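Long-range contact in DUF6836 domain-containing protein (Clostridium leptum, PDB 4PW1), which is of unknown function but folds as a nine-stranded antiparallel beta sheet surrounded by alpha-helices: residues Phe73-Met86 with Arg95-Leu107. Numbering follows the deposited sequence.
Sequences FRYSGQDLRFLKDM and RYLVNMALDPNGL
Phe73 meets Leu102 on the sheet face that also carries Leu83 and Met100: its CE2 lies 3.7 Å from Leu102 CD1, obliquely to the ring and with the two side chains nearly at right angles. One face of the Phe73 ring carries Leu83 CB near the rim; in plane at the edge lie Arg81 C and Phe82 N. Tyr75 CD1 sits 3.8 Å above the centre of the Arg81 guanidinium, whose NH1 lies at the tyrosine ring's edge, in its plane. Asp79 OD1 is at the guanidinium edge, 3.1 Å from Arg81 NH1; Glu43 takes Arg81 NE in a second salt bridge. The carboxylate and amide planes of Asp85 and Asn99 stand 84° apart. With CG beside the backbone N (chi1 -78°), Asn99 turns its amide toward Asp85: ND2 donates to Asp85 OD1 (2.9 Å), while Asn99 OD1 receives Asp85 N at 2.8 Å from above the carbonyl plane.

Asp85 N is 3.5 Å from Val98 O at a poor angle, so the Asn99 side chain appears to replace that carbonyl as acceptor. This beta bulge, a one-residue slip between Leu83-Met100 and Met86-Val98, interrupts otherwise regular antiparallel pairing of strands 80-86 and 95-103 (178° between directions, axes 4.4 Å apart), with bonds such as Leu83 N to Met100 O (2.8 Å). The chemistry implies a largely apolar face, with Phe73 and Met100 against helix 44-58, a charged end at Arg81, and the bulge's Asp85 N-H taken up by Asn99.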
loop_
_atom_site.group_PDB
_atom_site.type_symbol
_atom_site.label_atom_id
_atom_site.label_comp_id
_atom_site.label_asym_id
_atom_site.label_seq_id
_atom_site.Cartn_x
_atom_site.Cartn_y
_atom_site.Cartn_z
ATOM N N PHE B 73 1.484 -20.638 13.473
ATOM C CA PHE B 73 0.414 -20.054 12.680
ATOM C C PHE B 73 -0.734 -19.576 13.535
ATOM O O PHE B 73 -1.016 -20.141 14.611
ATOM C CB PHE B 73 -0.085 -21.017 11.603
ATOM C CG PHE B 73 0.791 -21.058 10.381
ATOM C CD1 PHE B 73 1.885 -21.896 10.309
ATOM C CD2 PHE B 73 0.542 -20.190 9.300
ATOM C CE1 PHE B 73 2.687 -21.924 9.169
ATOM C CE2 PHE B 73 1.311 -20.234 8.163
ATOM C CZ PHE B 73 2.397 -21.100 8.098
ATOM N N ARG B 74 -1.354 -18.482 13.073
ATOM C CA ARG B 74 -2.526 -17.899 13.709
ATOM C C ARG B 74 -3.665 -17.928 12.725
ATOM O O ARG B 74 -3.499 -17.568 11.548
ATOM C CB ARG B 74 -2.244 -16.479 14.191
ATOM C CG ARG B 74 -1.172 -16.438 15.263
ATOM C CD ARG B 74 -1.163 -15.151 16.069
ATOM N NE ARG B 74 -0.734 -14.039 15.253
ATOM C CZ ARG B 74 0.448 -13.430 15.334
ATOM N NH1 ARG B 74 1.369 -13.791 16.223
ATOM N NH2 ARG B 74 0.701 -12.423 14.515
ATOM N N TYR B 75 -4.798 -18.433 13.205
ATOM C CA TYR B 75 -5.952 -18.737 12.396
ATOM C C TYR B 75 -6.943 -17.609 12.442
ATOM O O TYR B 75 -7.240 -17.033 13.514
ATOM C CB TYR B 75 -6.617 -20.024 12.944
ATOM C CG TYR B 75 -7.974 -20.239 12.359
ATOM C CD1 TYR B 75 -8.118 -20.785 11.093
ATOM C CD2 TYR B 75 -9.108 -19.844 13.030
ATOM C CE1 TYR B 75 -9.371 -20.959 10.522
ATOM C CE2 TYR B 75 -10.352 -19.990 12.463
ATOM C CZ TYR B 75 -10.468 -20.554 11.191
ATOM O OH TYR B 75 -11.703 -20.723 10.654
ATOM N N SER B 76 -7.484 -17.313 11.276
ATOM C CA SER B 76 -8.546 -16.317 11.125
ATOM C C SER B 76 -9.829 -16.959 10.678
ATOM O O SER B 76 -9.816 -17.777 9.773
ATOM C CB SER B 76 -8.151 -15.319 10.019
ATOM O OG SER B 76 -9.267 -14.582 9.550
ATOM N N GLY B 77 -10.945 -16.487 11.241
ATOM C CA GLY B 77 -12.254 -16.923 10.838
ATOM C C GLY B 77 -12.625 -16.583 9.413
ATOM O O GLY B 77 -13.600 -17.075 8.908
ATOM N N GLN B 78 -11.816 -15.795 8.730
ATOM C CA GLN B 78 -11.930 -15.672 7.290
ATOM C C GLN B 78 -11.326 -16.859 6.490
ATOM O O GLN B 78 -11.274 -16.800 5.282
ATOM C CB GLN B 78 -11.277 -14.371 6.861
ATOM C CG GLN B 78 -11.965 -13.155 7.460
ATOM C CD GLN B 78 -11.259 -11.863 7.080
ATOM O OE1 GLN B 78 -10.584 -11.236 7.902
ATOM N NE2 GLN B 78 -11.365 -11.491 5.817
ATOM N N ASP B 79 -10.913 -17.929 7.160
ATOM C CA ASP B 79 -10.234 -19.081 6.534
ATOM C C ASP B 79 -8.850 -18.717 5.989
ATOM O O ASP B 79 -8.509 -18.955 4.826
ATOM C CB ASP B 79 -11.101 -19.787 5.484
ATOM C CG ASP B 79 -10.831 -21.307 5.410
ATOM O OD1 ASP B 79 -10.120 -21.914 6.271
ATOM O OD2 ASP B 79 -11.359 -21.902 4.452
ATOM N N LEU B 80 -8.053 -18.116 6.862
ATOM C CA LEU B 80 -6.695 -17.714 6.545
ATOM C C LEU B 80 -5.861 -18.224 7.677
ATOM O O LEU B 80 -6.324 -18.275 8.819
ATOM C CB LEU B 80 -6.589 -16.172 6.469
ATOM C CG LEU B 80 -7.491 -15.525 5.415
ATOM C CD1 LEU B 80 -7.525 -14.002 5.571
ATOM C CD2 LEU B 80 -7.023 -15.885 4.032
ATOM N N ARG B 81 -4.627 -18.555 7.368
ATOM C CA ARG B 81 -3.629 -18.846 8.371
ATOM C C ARG B 81 -2.410 -17.948 8.120
ATOM O O ARG B 81 -1.886 -17.906 7.011
ATOM C CB ARG B 81 -3.271 -20.336 8.265
ATOM C CG ARG B 81 -4.439 -21.186 8.798
ATOM C CD ARG B 81 -4.515 -22.522 8.144
ATOM N NE ARG B 81 -5.529 -23.375 8.776
ATOM C CZ ARG B 81 -6.818 -23.395 8.461
ATOM N NH1 ARG B 81 -7.349 -22.538 7.584
ATOM N NH2 ARG B 81 -7.612 -24.216 9.125
ATOM N N PHE B 82 -1.969 -17.244 9.155
ATOM C CA PHE B 82 -0.867 -16.333 9.067
ATOM C C PHE B 82 0.276 -16.756 9.961
ATOM O O PHE B 82 0.087 -17.031 11.142
ATOM C CB PHE B 82 -1.273 -14.947 9.549
ATOM C CG PHE B 82 -2.332 -14.269 8.740
ATOM C CD1 PHE B 82 -1.998 -13.466 7.667
ATOM C CD2 PHE B 82 -3.677 -14.373 9.096
ATOM C CE1 PHE B 82 -2.972 -12.804 6.968
ATOM C CE2 PHE B 82 -4.644 -13.677 8.408
ATOM C CZ PHE B 82 -4.294 -12.909 7.334
ATOM N N LEU B 83 1.488 -16.697 9.404
ATOM C CA LEU B 83 2.733 -16.731 10.186
ATOM C C LEU B 83 3.404 -15.397 10.034
ATOM O O LEU B 83 3.914 -15.063 8.949
ATOM C CB LEU B 83 3.618 -17.813 9.621
ATOM C CG LEU B 83 4.938 -17.986 10.340
ATOM C CD1 LEU B 83 4.700 -18.598 11.702
ATOM C CD2 LEU B 83 5.844 -18.882 9.507
ATOM N N LYS B 84 3.374 -14.608 11.091
ATOM C CA LYS B 84 3.826 -13.226 11.052
ATOM C C LYS B 84 5.159 -13.052 11.752
ATOM O O LYS B 84 5.287 -13.319 12.931
ATOM C CB LYS B 84 2.827 -12.301 11.720
ATOM C CG LYS B 84 3.078 -10.806 11.431
ATOM C CD LYS B 84 2.168 -9.980 12.334
ATOM C CE LYS B 84 1.999 -8.557 11.863
ATOM N NZ LYS B 84 3.286 -7.863 11.854
ATOM N N ASP B 85 6.134 -12.533 11.005
ATOM C CA ASP B 85 7.440 -12.159 11.533
ATOM C C ASP B 85 8.066 -13.229 12.418
ATOM O O ASP B 85 8.536 -12.946 13.505
ATOM C CB ASP B 85 7.357 -10.802 12.244
ATOM C CG ASP B 85 7.105 -9.656 11.292
ATOM O OD1 ASP B 85 7.461 -9.734 10.086
ATOM O OD2 ASP B 85 6.547 -8.627 11.773
HETATM N N MSE B 86 8.163 -14.463 11.916
HETATM C CA MSE B 86 8.950 -15.464 12.594
HETATM C C MSE B 86 10.434 -15.122 12.434
HETATM O O MSE B 86 10.937 -14.975 11.303
HETATM C CB MSE B 86 8.659 -16.874 12.062
HETATM C CG MSE B 86 9.483 -17.895 12.771
HETATM SE SE MSE B 86 9.069 -19.680 12.075
HETATM C CE MSE B 86 9.698 -19.617 10.267
ATOM N N ARG B 95 20.165 -12.598 10.258
ATOM C CA ARG B 95 18.862 -12.632 10.898
ATOM C C ARG B 95 17.783 -12.421 9.876
ATOM O O ARG B 95 17.857 -11.502 9.066
ATOM C CB ARG B 95 18.795 -11.562 11.980
ATOM C CG ARG B 95 19.842 -11.845 13.049
ATOM C CD ARG B 95 19.780 -10.876 14.202
ATOM N NE ARG B 95 19.847 -9.529 13.690
ATOM C CZ ARG B 95 19.814 -8.446 14.451
ATOM N NH1 ARG B 95 19.728 -8.557 15.770
ATOM N NH2 ARG B 95 19.882 -7.255 13.879
ATOM N N TYR B 96 16.778 -13.268 9.909
ATOM C CA TYR B 96 15.675 -13.205 8.969
ATOM C C TYR B 96 14.332 -13.061 9.658
ATOM O O TYR B 96 14.158 -13.471 10.788
ATOM C CB TYR B 96 15.629 -14.480 8.158
ATOM C CG TYR B 96 16.779 -14.641 7.250
ATOM C CD1 TYR B 96 17.935 -15.253 7.697
ATOM C CD2 TYR B 96 16.726 -14.186 5.943
ATOM C CE1 TYR B 96 19.016 -15.414 6.873
ATOM C CE2 TYR B 96 17.820 -14.329 5.099
ATOM C CZ TYR B 96 18.961 -14.961 5.581
ATOM O OH TYR B 96 20.081 -15.181 4.814
ATOM N N LEU B 97 13.393 -12.434 8.968
ATOM C CA LEU B 97 11.977 -12.544 9.302
ATOM C C LEU B 97 11.339 -13.327 8.171
ATOM O O LEU B 97 11.548 -13.021 6.986
ATOM C CB LEU B 97 11.319 -11.159 9.432
ATOM C CG LEU B 97 11.726 -10.324 10.640
ATOM C CD1 LEU B 97 11.046 -8.958 10.645
ATOM C CD2 LEU B 97 11.446 -11.073 11.954
ATOM N N VAL B 98 10.596 -14.347 8.547
ATOM C CA VAL B 98 9.778 -15.102 7.640
ATOM C C VAL B 98 8.307 -14.765 7.875
ATOM O O VAL B 98 7.826 -14.810 9.016
ATOM C CB VAL B 98 9.929 -16.592 7.856
ATOM C CG1 VAL B 98 9.017 -17.385 6.918
ATOM C CG2 VAL B 98 11.364 -16.996 7.675
ATOM N N ASN B 99 7.606 -14.481 6.789
ATOM C CA ASN B 99 6.170 -14.273 6.795
ATOM C C ASN B 99 5.530 -15.227 5.800
ATOM O O ASN B 99 6.048 -15.418 4.689
ATOM C CB ASN B 99 5.834 -12.832 6.433
ATOM C CG ASN B 99 6.063 -11.905 7.596
ATOM O OD1 ASN B 99 5.203 -11.766 8.460
ATOM N ND2 ASN B 99 7.273 -11.398 7.711
HETATM N N MSE B 100 4.403 -15.821 6.187
HETATM C CA MSE B 100 3.670 -16.685 5.299
HETATM C C MSE B 100 2.222 -16.612 5.547
HETATM O O MSE B 100 1.787 -16.256 6.621
HETATM C CB MSE B 100 4.024 -18.192 5.490
HETATM C CG MSE B 100 5.481 -18.424 5.299
HETATM SE SE MSE B 100 5.912 -20.422 5.425
HETATM C CE MSE B 100 4.678 -21.013 4.310
ATOM N N ALA B 101 1.449 -16.968 4.535
ATOM C CA ALA B 101 0.006 -17.078 4.710
ATOM C C ALA B 101 -0.561 -18.101 3.763
ATOM O O ALA B 101 -0.103 -18.228 2.621
ATOM C CB ALA B 101 -0.678 -15.762 4.482
ATOM N N LEU B 102 -1.612 -18.751 4.234
ATOM C CA LEU B 102 -2.414 -19.647 3.428
ATOM C C LEU B 102 -3.862 -19.222 3.457
ATOM O O LEU B 102 -4.376 -18.797 4.498
ATOM C CB LEU B 102 -2.307 -21.088 3.965
ATOM C CG LEU B 102 -0.927 -21.718 3.736
ATOM C CD1 LEU B 102 -0.015 -21.435 4.905
ATOM C CD2 LEU B 102 -1.103 -23.213 3.559
ATOM N N ASP B 103 -4.497 -19.361 2.296
ATOM C CA ASP B 103 -5.921 -19.157 2.127
ATOM C C ASP B 103 -6.518 -20.452 1.542
ATOM O O ASP B 103 -5.813 -21.435 1.396
ATOM C CB ASP B 103 -6.164 -17.892 1.292
ATOM C CG ASP B 103 -5.818 -18.029 -0.207
ATOM O OD1 ASP B 103 -5.471 -19.116 -0.690
ATOM O OD2 ASP B 103 -5.904 -16.996 -0.926
ATOM N N PRO B 104 -7.801 -20.458 1.207
ATOM C CA PRO B 104 -8.362 -21.738 0.701
ATOM C C PRO B 104 -7.736 -22.275 -0.580
ATOM O O PRO B 104 -7.893 -23.441 -0.854
ATOM C CB PRO B 104 -9.841 -21.408 0.473
ATOM C CG PRO B 104 -10.125 -20.290 1.462
ATOM C CD PRO B 104 -8.857 -19.470 1.465
ATOM N N ASN B 105 -7.014 -21.456 -1.341
ATOM C CA ASN B 105 -6.306 -21.939 -2.515
ATOM C C ASN B 105 -4.874 -22.381 -2.238
ATOM O O ASN B 105 -4.195 -22.822 -3.150
ATOM C CB ASN B 105 -6.304 -20.898 -3.616
ATOM C CG ASN B 105 -7.653 -20.781 -4.282
ATOM O OD1 ASN B 105 -8.176 -21.751 -4.807
ATOM N ND2 ASN B 105 -8.231 -19.603 -4.236
ATOM N N GLY B 106 -4.434 -22.306 -0.991
ATOM C CA GLY B 106 -3.075 -22.760 -0.638
ATOM C C GLY B 106 -2.166 -21.615 -0.239
ATOM O O GLY B 106 -2.603 -20.655 0.415
ATOM N N LEU B 107 -0.881 -21.746 -0.574
ATOM C CA LEU B 107 0.120 -20.770 -0.181
ATOM C C LEU B 107 -0.054 -19.539 -1.036
ATOM O O LEU B 107 0.134 -19.593 -2.234
ATOM C CB LEU B 107 1.546 -21.316 -0.353
ATOM C CG LEU B 107 2.679 -20.375 0.058
ATOM C CD1 LEU B 107 2.650 -20.135 1.584
ATOM C CD2 LEU B 107 4.034 -20.945 -0.323
HETATM O O HOH W 1 -6.191 -21.177 5.329
#